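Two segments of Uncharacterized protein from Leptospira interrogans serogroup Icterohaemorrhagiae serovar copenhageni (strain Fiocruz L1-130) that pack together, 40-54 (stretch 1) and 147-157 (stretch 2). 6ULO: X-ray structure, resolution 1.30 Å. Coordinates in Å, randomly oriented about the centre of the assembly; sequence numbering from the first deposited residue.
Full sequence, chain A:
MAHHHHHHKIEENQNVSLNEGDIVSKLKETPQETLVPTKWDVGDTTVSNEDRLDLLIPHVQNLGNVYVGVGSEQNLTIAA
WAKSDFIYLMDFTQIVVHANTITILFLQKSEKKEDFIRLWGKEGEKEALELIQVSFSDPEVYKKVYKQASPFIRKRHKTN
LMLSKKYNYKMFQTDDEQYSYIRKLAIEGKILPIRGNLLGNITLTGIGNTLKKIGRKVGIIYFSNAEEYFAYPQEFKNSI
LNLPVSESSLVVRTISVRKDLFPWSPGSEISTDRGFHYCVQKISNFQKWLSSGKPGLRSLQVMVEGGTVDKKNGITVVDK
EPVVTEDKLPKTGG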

# COMPACT_ATOMS: atom_id res chain seq x y z
N TRP A 40 -16.16 2.30 -8.81
CA TRP A 40 -15.07 1.45 -8.36
C TRP A 40 -15.39 0.70 -7.09
O TRP A 40 -14.57 -0.08 -6.63
CB TRP A 40 -13.80 2.27 -8.18
CG TRP A 40 -13.39 2.92 -9.44
CD1 TRP A 40 -13.43 4.26 -9.72
CD2 TRP A 40 -12.90 2.28 -10.61
NE1 TRP A 40 -12.99 4.48 -11.00
CE2 TRP A 40 -12.67 3.28 -11.57
CE3 TRP A 40 -12.65 0.95 -10.96
CZ2 TRP A 40 -12.17 3.01 -12.85
CZ3 TRP A 40 -12.15 0.67 -12.24
CH2 TRP A 40 -11.93 1.70 -13.17
N ASP A 41 -16.56 0.94 -6.49
CA ASP A 41 -16.98 0.23 -5.28
C ASP A 41 -17.52 -1.15 -5.63
O ASP A 41 -18.69 -1.47 -5.44
CB ASP A 41 -17.98 1.07 -4.50
CG ASP A 41 -17.31 2.19 -3.75
OD1 ASP A 41 -16.51 1.90 -2.87
OD2 ASP A 41 -17.54 3.37 -4.04
N VAL A 42 -16.61 -1.98 -6.15
CA VAL A 42 -16.88 -3.37 -6.52
C VAL A 42 -15.71 -4.20 -6.03
O VAL A 42 -14.62 -3.68 -5.74
CB VAL A 42 -17.06 -3.56 -8.05
CG1 VAL A 42 -18.31 -2.85 -8.55
CG2 VAL A 42 -15.80 -3.07 -8.81
N GLY A 43 -15.94 -5.51 -5.89
CA GLY A 43 -14.93 -6.37 -5.29
C GLY A 43 -13.62 -6.41 -6.06
O GLY A 43 -12.55 -6.60 -5.46
N ASP A 44 -13.68 -6.21 -7.38
CA ASP A 44 -12.48 -6.25 -8.22
C ASP A 44 -11.41 -5.28 -7.71
O ASP A 44 -10.21 -5.51 -7.88
CB ASP A 44 -12.84 -5.85 -9.67
CG ASP A 44 -14.12 -6.52 -10.20
OD1 ASP A 44 -14.01 -7.18 -11.26
OD2 ASP A 44 -15.23 -6.39 -9.59
N THR A 45 -11.83 -4.18 -7.11
CA THR A 45 -10.91 -3.11 -6.73
C THR A 45 -10.11 -3.44 -5.48
O THR A 45 -9.12 -2.75 -5.20
CB THR A 45 -11.73 -1.85 -6.51
OG1 THR A 45 -12.63 -1.69 -7.61
CG2 THR A 45 -10.85 -0.61 -6.37
N THR A 46 -10.48 -4.49 -4.76
CA THR A 46 -9.91 -4.78 -3.44
C THR A 46 -8.68 -5.68 -3.51
O THR A 46 -8.16 -6.07 -2.46
CB THR A 46 -10.94 -5.43 -2.52
OG1 THR A 46 -11.31 -6.73 -3.02
CG2 THR A 46 -12.18 -4.56 -2.39
N VAL A 47 -8.20 -6.02 -4.70
CA VAL A 47 -7.01 -6.84 -4.84
C VAL A 47 -6.06 -6.21 -5.84
O VAL A 47 -6.47 -5.53 -6.78
CB VAL A 47 -7.29 -8.30 -5.27
CG1 VAL A 47 -8.03 -9.03 -4.18
CG2 VAL A 47 -8.03 -8.34 -6.61
N SER A 48 -4.78 -6.49 -5.63
CA SER A 48 -3.74 -6.18 -6.59
C SER A 48 -3.72 -7.22 -7.72
O SER A 48 -4.13 -8.38 -7.54
CB SER A 48 -2.39 -6.23 -5.88
OG SER A 48 -1.31 -5.93 -6.75
N ASN A 49 -3.24 -6.81 -8.88
CA ASN A 49 -2.96 -7.71 -9.99
C ASN A 49 -1.49 -7.67 -10.38
O ASN A 49 -1.15 -8.04 -11.51
CB ASN A 49 -3.88 -7.40 -11.18
CG ASN A 49 -3.70 -5.96 -11.68
OD1 ASN A 49 -2.94 -5.18 -11.11
ND2 ASN A 49 -4.40 -5.61 -12.75
N GLU A 50 -0.61 -7.26 -9.46
CA GLU A 50 0.83 -7.18 -9.68
C GLU A 50 1.45 -8.48 -9.16
O GLU A 50 1.47 -8.72 -7.95
CB GLU A 50 1.38 -5.95 -8.94
CG GLU A 50 0.74 -4.68 -9.56
CD GLU A 50 0.92 -3.38 -8.75
OE1 GLU A 50 1.49 -3.43 -7.62
OE2 GLU A 50 0.52 -2.28 -9.25
N ASP A 51 1.98 -9.30 -10.07
CA ASP A 51 2.43 -10.66 -9.74
C ASP A 51 3.92 -10.79 -9.46
O ASP A 51 4.38 -11.90 -9.17
CB ASP A 51 2.08 -11.64 -10.86
CG ASP A 51 0.60 -11.77 -11.08
OD1 ASP A 51 -0.16 -11.64 -10.10
OD2 ASP A 51 0.18 -11.95 -12.25
N ARG A 52 4.70 -9.71 -9.56
CA ARG A 52 6.14 -9.79 -9.36
C ARG A 52 6.61 -8.78 -8.34
O ARG A 52 7.70 -8.23 -8.46
CB ARG A 52 6.91 -9.69 -10.68
CG ARG A 52 6.66 -10.88 -11.64
CD ARG A 52 7.02 -12.24 -11.02
NE ARG A 52 8.29 -12.26 -10.30
CZ ARG A 52 9.50 -12.34 -10.86
NH1 ARG A 52 9.64 -12.38 -12.18
NH2 ARG A 52 10.59 -12.37 -10.09
N LEU A 53 5.84 -8.60 -7.26
CA LEU A 53 6.28 -7.69 -6.21
C LEU A 53 7.57 -8.14 -5.57
O LEU A 53 8.28 -7.32 -4.98
CB LEU A 53 5.18 -7.53 -5.15
CG LEU A 53 3.92 -6.85 -5.69
CD1 LEU A 53 2.75 -7.09 -4.72
CD2 LEU A 53 4.17 -5.35 -5.89
N ASP A 54 7.92 -9.44 -5.68
CA ASP A 54 9.18 -9.90 -5.13
C ASP A 54 10.38 -9.19 -5.74
O ASP A 54 11.44 -9.15 -5.10
CB ASP A 54 9.34 -11.41 -5.31
CG ASP A 54 9.23 -11.87 -6.76
OD1 ASP A 54 8.17 -11.64 -7.40
OD2 ASP A 54 10.20 -12.48 -7.25
N LYS A 147 -18.65 -9.73 1.39
CA LYS A 147 -19.26 -10.54 0.35
C LYS A 147 -18.86 -10.09 -1.05
O LYS A 147 -18.69 -10.92 -1.93
CB LYS A 147 -20.77 -10.58 0.53
CG LYS A 147 -21.13 -11.29 1.80
CD LYS A 147 -22.60 -11.11 2.13
CE LYS A 147 -22.92 -11.63 3.52
NZ LYS A 147 -24.34 -11.43 3.87
N GLN A 148 -18.67 -8.79 -1.26
CA GLN A 148 -18.21 -8.31 -2.56
C GLN A 148 -16.75 -8.67 -2.79
O GLN A 148 -16.36 -9.03 -3.91
CB GLN A 148 -18.32 -6.80 -2.59
CG GLN A 148 -19.70 -6.25 -2.66
CD GLN A 148 -19.68 -4.75 -2.53
OE1 GLN A 148 -19.35 -4.22 -1.47
NE2 GLN A 148 -19.95 -4.06 -3.62
N ALA A 149 -15.91 -8.49 -1.78
CA ALA A 149 -14.47 -8.57 -1.95
C ALA A 149 -13.96 -10.00 -1.86
O ALA A 149 -13.00 -10.36 -2.56
CB ALA A 149 -13.76 -7.73 -0.88
N SER A 150 -14.56 -10.82 -1.02
CA SER A 150 -13.99 -12.15 -0.75
C SER A 150 -13.75 -13.03 -1.99
O SER A 150 -12.70 -13.69 -2.03
CB SER A 150 -14.76 -12.88 0.37
OG SER A 150 -16.12 -13.07 0.04
N PRO A 151 -14.60 -13.06 -3.01
CA PRO A 151 -14.24 -13.92 -4.15
C PRO A 151 -12.93 -13.50 -4.79
O PRO A 151 -12.13 -14.35 -5.22
CB PRO A 151 -15.45 -13.81 -5.08
CG PRO A 151 -16.58 -13.36 -4.17
CD PRO A 151 -15.93 -12.44 -3.19
N PHE A 152 -12.66 -12.19 -4.87
CA PHE A 152 -11.41 -11.71 -5.45
C PHE A 152 -10.24 -11.93 -4.51
O PHE A 152 -9.16 -12.33 -4.94
CB PHE A 152 -11.57 -10.23 -5.79
CG PHE A 152 -12.63 -9.98 -6.81
CD1 PHE A 152 -12.34 -10.09 -8.17
CD2 PHE A 152 -13.94 -9.71 -6.42
CE1 PHE A 152 -13.33 -9.88 -9.11
CE2 PHE A 152 -14.93 -9.50 -7.35
CZ PHE A 152 -14.62 -9.61 -8.71
N ILE A 153 -10.45 -11.68 -3.21
CA ILE A 153 -9.38 -11.85 -2.23
C ILE A 153 -8.96 -13.32 -2.14
O ILE A 153 -7.77 -13.63 -2.02
CB ILE A 153 -9.84 -11.28 -0.87
CG1 ILE A 153 -9.78 -9.73 -0.94
CG2 ILE A 153 -8.99 -11.79 0.28
CD1 ILE A 153 -10.40 -9.02 0.23
N ARG A 154 -9.93 -14.25 -2.22
CA ARG A 154 -9.60 -15.67 -2.18
C ARG A 154 -8.74 -16.06 -3.36
O ARG A 154 -7.73 -16.78 -3.22
CB ARG A 154 -10.88 -16.49 -2.17
CG ARG A 154 -11.60 -16.35 -0.83
CD ARG A 154 -13.06 -16.79 -0.96
NE ARG A 154 -13.78 -16.44 0.27
CZ ARG A 154 -15.08 -16.67 0.46
NH1 ARG A 154 -15.79 -17.24 -0.50
NH2 ARG A 154 -15.66 -16.32 1.61
N LYS A 155 -9.12 -15.60 -4.56
CA LYS A 155 -8.34 -15.92 -5.75
C LYS A 155 -6.93 -15.36 -5.62
O LYS A 155 -5.95 -16.04 -5.95
CB LYS A 155 -9.07 -15.40 -6.98
CG LYS A 155 -8.34 -15.51 -8.28
CD LYS A 155 -9.25 -15.05 -9.40
CE LYS A 155 -8.57 -15.08 -10.75
NZ LYS A 155 -9.44 -14.52 -11.83
N ARG A 156 -6.81 -14.12 -5.14
CA ARG A 156 -5.50 -13.52 -4.98
C ARG A 156 -4.66 -14.21 -3.92
O ARG A 156 -3.45 -14.38 -4.10
CB ARG A 156 -5.69 -12.03 -4.68
CG ARG A 156 -4.40 -11.31 -4.40
CD ARG A 156 -3.57 -11.16 -5.66
NE ARG A 156 -2.38 -10.37 -5.40
CZ ARG A 156 -1.41 -10.15 -6.29
NH1 ARG A 156 -1.48 -10.67 -7.52
NH2 ARG A 156 -0.34 -9.45 -5.90
N HIS A 157 -5.27 -14.67 -2.82
CA HIS A 157 -4.51 -15.44 -1.84
C HIS A 157 -3.94 -16.71 -2.46
O HIS A 157 -2.79 -17.07 -2.21
CB HIS A 157 -5.40 -15.79 -0.65
CG HIS A 157 -5.64 -14.64 0.27
ND1 HIS A 157 -6.66 -14.61 1.21
CD2 HIS A 157 -4.99 -13.45 0.40
CE1 HIS A 157 -6.61 -13.45 1.87
NE2 HIS A 157 -5.61 -12.74 1.39

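The closest CA-to-CA approach in this contact is made by a residue without a side chain: the CA of G43 lies 4.0 Å from the CA of A149, so that a short 3-10 segment rests almost directly on a helix. The general principle is that glycine lets two backbones meet where a side chain would keep them apart. A CB at G43 would point into the helix, about 2.0 Å from the O of Q148 and 2.8 Å from CD2 of F152, both clashes. In its absence, the CA of G43 approaches the O of Q148 at 3.3 Å, with the hydrogen directed well enough for a CA-H...O contact.

Around this point, F152 packs against G43 and D44 at the start of the 3-10 segment 43-45. The CA of D44 sits 3.8 Å from the centroid of the F152 ring and only 8° off its normal, a CH-pi contact in which a backbone C-H, polarized by its neighbouring amides, meets the electron-rich face. T46 turns its hydroxyl back to its own turn, OG1 of T46 donating to the O of G43 at 2.7 Å, while the same T46 OG1 lies 3.4 Å from CB of A149.

One helical turn beyond A149 the contact becomes apolar. V47 points toward the helix, CG1 of V47 lying 3.7 Å from CG1 of I153 and 4.1 Å from CB of F152, a contact that needs no directional bonds.

R156 then reaches the loop at 48-51 and has the largest area covered by the opposing stretch. NH2 of R156 donates a nearly straight hydrogen bond to the O of E50 (2.8 Å, 167°). R156 NH1 forms a salt bridge with OD1 of D51 at 3.1 Å, where the bent hydrogen bond is weak but opposite charges still attract. Both acceptors lie near the guanidinium plane, whereas the O of S48 lies over one face.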